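Local structure of SnoaL-like domain-containing protein (Silicibacter pomeroyi, 3FLJ) at residues V47-P52 with F120-R125. The protein is of unknown function but carries a SnoaL-like domain of cystatin-like fold, a family whose members often bind or transform small molecules in a cone-shaped pocket. Sequence-based numbering, arbitrary orientation.
Sequences VRFMPP and FEVVMR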
# COMPACT_ATOMS: atom_id res chain seq x y z
N VAL A 47 20.51 2.27 1.66
CA VAL A 47 19.03 2.24 1.63
C VAL A 47 18.51 1.55 0.35
O VAL A 47 19.11 1.71 -0.71
CB VAL A 47 18.40 3.68 1.73
CG1 VAL A 47 18.87 4.59 0.57
CG2 VAL A 47 16.85 3.61 1.79
N ARG A 48 17.46 0.75 0.50
CA ARG A 48 16.79 0.04 -0.58
C ARG A 48 15.43 0.71 -0.80
O ARG A 48 14.64 0.79 0.14
CB ARG A 48 16.62 -1.42 -0.21
CG ARG A 48 17.94 -2.16 -0.11
CD ARG A 48 17.80 -3.60 0.35
NE ARG A 48 17.44 -3.77 1.77
CZ ARG A 48 18.24 -3.58 2.84
NH1 ARG A 48 19.51 -3.19 2.73
NH2 ARG A 48 17.76 -3.81 4.07
N PHE A 49 15.20 1.23 -2.01
CA PHE A 49 13.93 1.84 -2.41
C PHE A 49 13.25 0.93 -3.44
O PHE A 49 13.86 0.62 -4.46
CB PHE A 49 14.10 3.25 -2.95
CG PHE A 49 12.82 3.85 -3.47
CD1 PHE A 49 11.82 4.25 -2.58
CD2 PHE A 49 12.60 3.99 -4.84
CE1 PHE A 49 10.60 4.79 -3.04
CE2 PHE A 49 11.39 4.53 -5.34
CZ PHE A 49 10.38 4.94 -4.44
N MSE A 50 12.01 0.52 -3.15
CA MSE A 50 11.21 -0.35 -4.01
C MSE A 50 9.96 0.42 -4.47
O MSE A 50 9.03 0.63 -3.67
CB MSE A 50 10.86 -1.60 -3.22
CG MSE A 50 12.04 -2.56 -3.05
SE MSE A 50 11.87 -3.62 -1.45
CE MSE A 50 12.35 -2.22 -0.12
N PRO A 51 9.92 0.85 -5.76
CA PRO A 51 8.80 1.68 -6.22
C PRO A 51 7.49 0.91 -6.46
O PRO A 51 7.53 -0.31 -6.56
CB PRO A 51 9.33 2.24 -7.53
CG PRO A 51 10.13 1.14 -8.08
CD PRO A 51 10.84 0.58 -6.89
N PRO A 52 6.35 1.61 -6.60
CA PRO A 52 5.09 0.89 -6.88
C PRO A 52 4.95 0.43 -8.35
O PRO A 52 4.08 -0.41 -8.64
CB PRO A 52 4.03 1.94 -6.56
CG PRO A 52 4.67 3.23 -6.92
CD PRO A 52 6.15 3.08 -6.65
N PHE A 120 12.50 1.25 2.09
CA PHE A 120 11.44 2.20 1.72
C PHE A 120 10.74 1.54 0.53
O PHE A 120 11.26 1.54 -0.59
CB PHE A 120 12.12 3.54 1.35
CG PHE A 120 11.20 4.75 1.27
CD1 PHE A 120 9.89 4.69 0.75
CD2 PHE A 120 11.71 6.01 1.63
CE1 PHE A 120 9.09 5.85 0.67
CE2 PHE A 120 10.91 7.17 1.55
CZ PHE A 120 9.60 7.08 1.06
N GLU A 121 9.56 0.95 0.78
CA GLU A 121 8.78 0.23 -0.22
C GLU A 121 7.43 0.92 -0.41
O GLU A 121 6.73 1.16 0.58
CB GLU A 121 8.61 -1.21 0.24
CG GLU A 121 7.90 -2.13 -0.75
CD GLU A 121 8.07 -3.59 -0.41
OE1 GLU A 121 8.29 -3.92 0.77
OE2 GLU A 121 8.02 -4.42 -1.32
N VAL A 122 7.08 1.25 -1.66
CA VAL A 122 5.85 2.01 -1.96
C VAL A 122 4.81 1.13 -2.66
O VAL A 122 5.11 0.50 -3.67
CB VAL A 122 6.15 3.26 -2.79
CG1 VAL A 122 4.84 4.06 -3.10
CG2 VAL A 122 7.16 4.15 -2.09
N VAL A 123 3.60 1.10 -2.09
CA VAL A 123 2.43 0.39 -2.66
C VAL A 123 1.37 1.48 -2.94
O VAL A 123 1.30 2.46 -2.21
CB VAL A 123 1.90 -0.74 -1.73
CG1 VAL A 123 2.89 -1.91 -1.68
CG2 VAL A 123 1.63 -0.26 -0.31
N MSE A 124 0.59 1.31 -4.01
CA MSE A 124 -0.40 2.30 -4.44
C MSE A 124 -1.65 1.72 -5.09
O MSE A 124 -1.70 0.52 -5.42
CB MSE A 124 0.23 3.26 -5.48
CG MSE A 124 0.98 4.41 -4.92
SE MSE A 124 1.63 5.50 -6.43
CE MSE A 124 0.09 6.12 -7.28
N ARG A 125 -2.63 2.61 -5.24
CA ARG A 125 -3.88 2.38 -5.99
C ARG A 125 -4.29 3.73 -6.63
O ARG A 125 -3.89 4.78 -6.12
CB ARG A 125 -5.00 1.87 -5.08
CG ARG A 125 -5.47 2.85 -4.00
CD ARG A 125 -6.52 2.25 -3.07
NE ARG A 125 -7.73 1.90 -3.82
CZ ARG A 125 -8.77 2.71 -4.09
NH1 ARG A 125 -8.91 3.92 -3.55
NH2 ARG A 125 -9.76 2.23 -4.84
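Phe49 and Phe120 pair in register on neighbouring parallel strands and meet in a T-shaped stack, the edge of Phe49 toward the face of Phe120, with ring planes at 76° and centroids 5.5 Å apart. In the backbone, Phe120 uses both its polar groups: its N donates to Arg48 O, and its O receives Met50 N at 2.9 Å. Val122 N binds Met50 O in a nearly straight bond (169°), completing the parallel ladder.

Along Phe49, CB and CG pass the carbonyl oxygen Phe120 O, which CD1 approaches to 3.4 Å. This oxygen also receives a CA-H...O contact from Phe49 CA. With CG anti to the backbone N (chi1 175°), the ring reaches along the neighbouring strand: CD1 and CE1 border Phe120 CD1, CE1 presses on Val122 CG2 at 3.6 Å, and CZ lies close by. Val64, Val67 and Leu68 of helix 61-74 also pack on this apolar side chain. Cutting it back to an alanine would be likely to open a gap between sheet and helix, depriving the Phe120 face and Val122 CG2 of their partner.

Beyond the strand, Pro52, with no N-H to offer Val122 O, packs its ring beside Val122, and its CG touches Met124 SE (selenomethionine) at 3.8 Å. On the sheet face opposite Phe49, glutamate suits position Glu121: its aliphatic CG packs on Met50 CB, while its carboxylate reaches Arg125 and Arg81 of the second subunit in salt bridges. One face on helices, the other joining a dimer, is consistent with the SnoaL-like, cystatin-like alpha+beta fold; an unidentified ligand near Phe120 may mark its pocket.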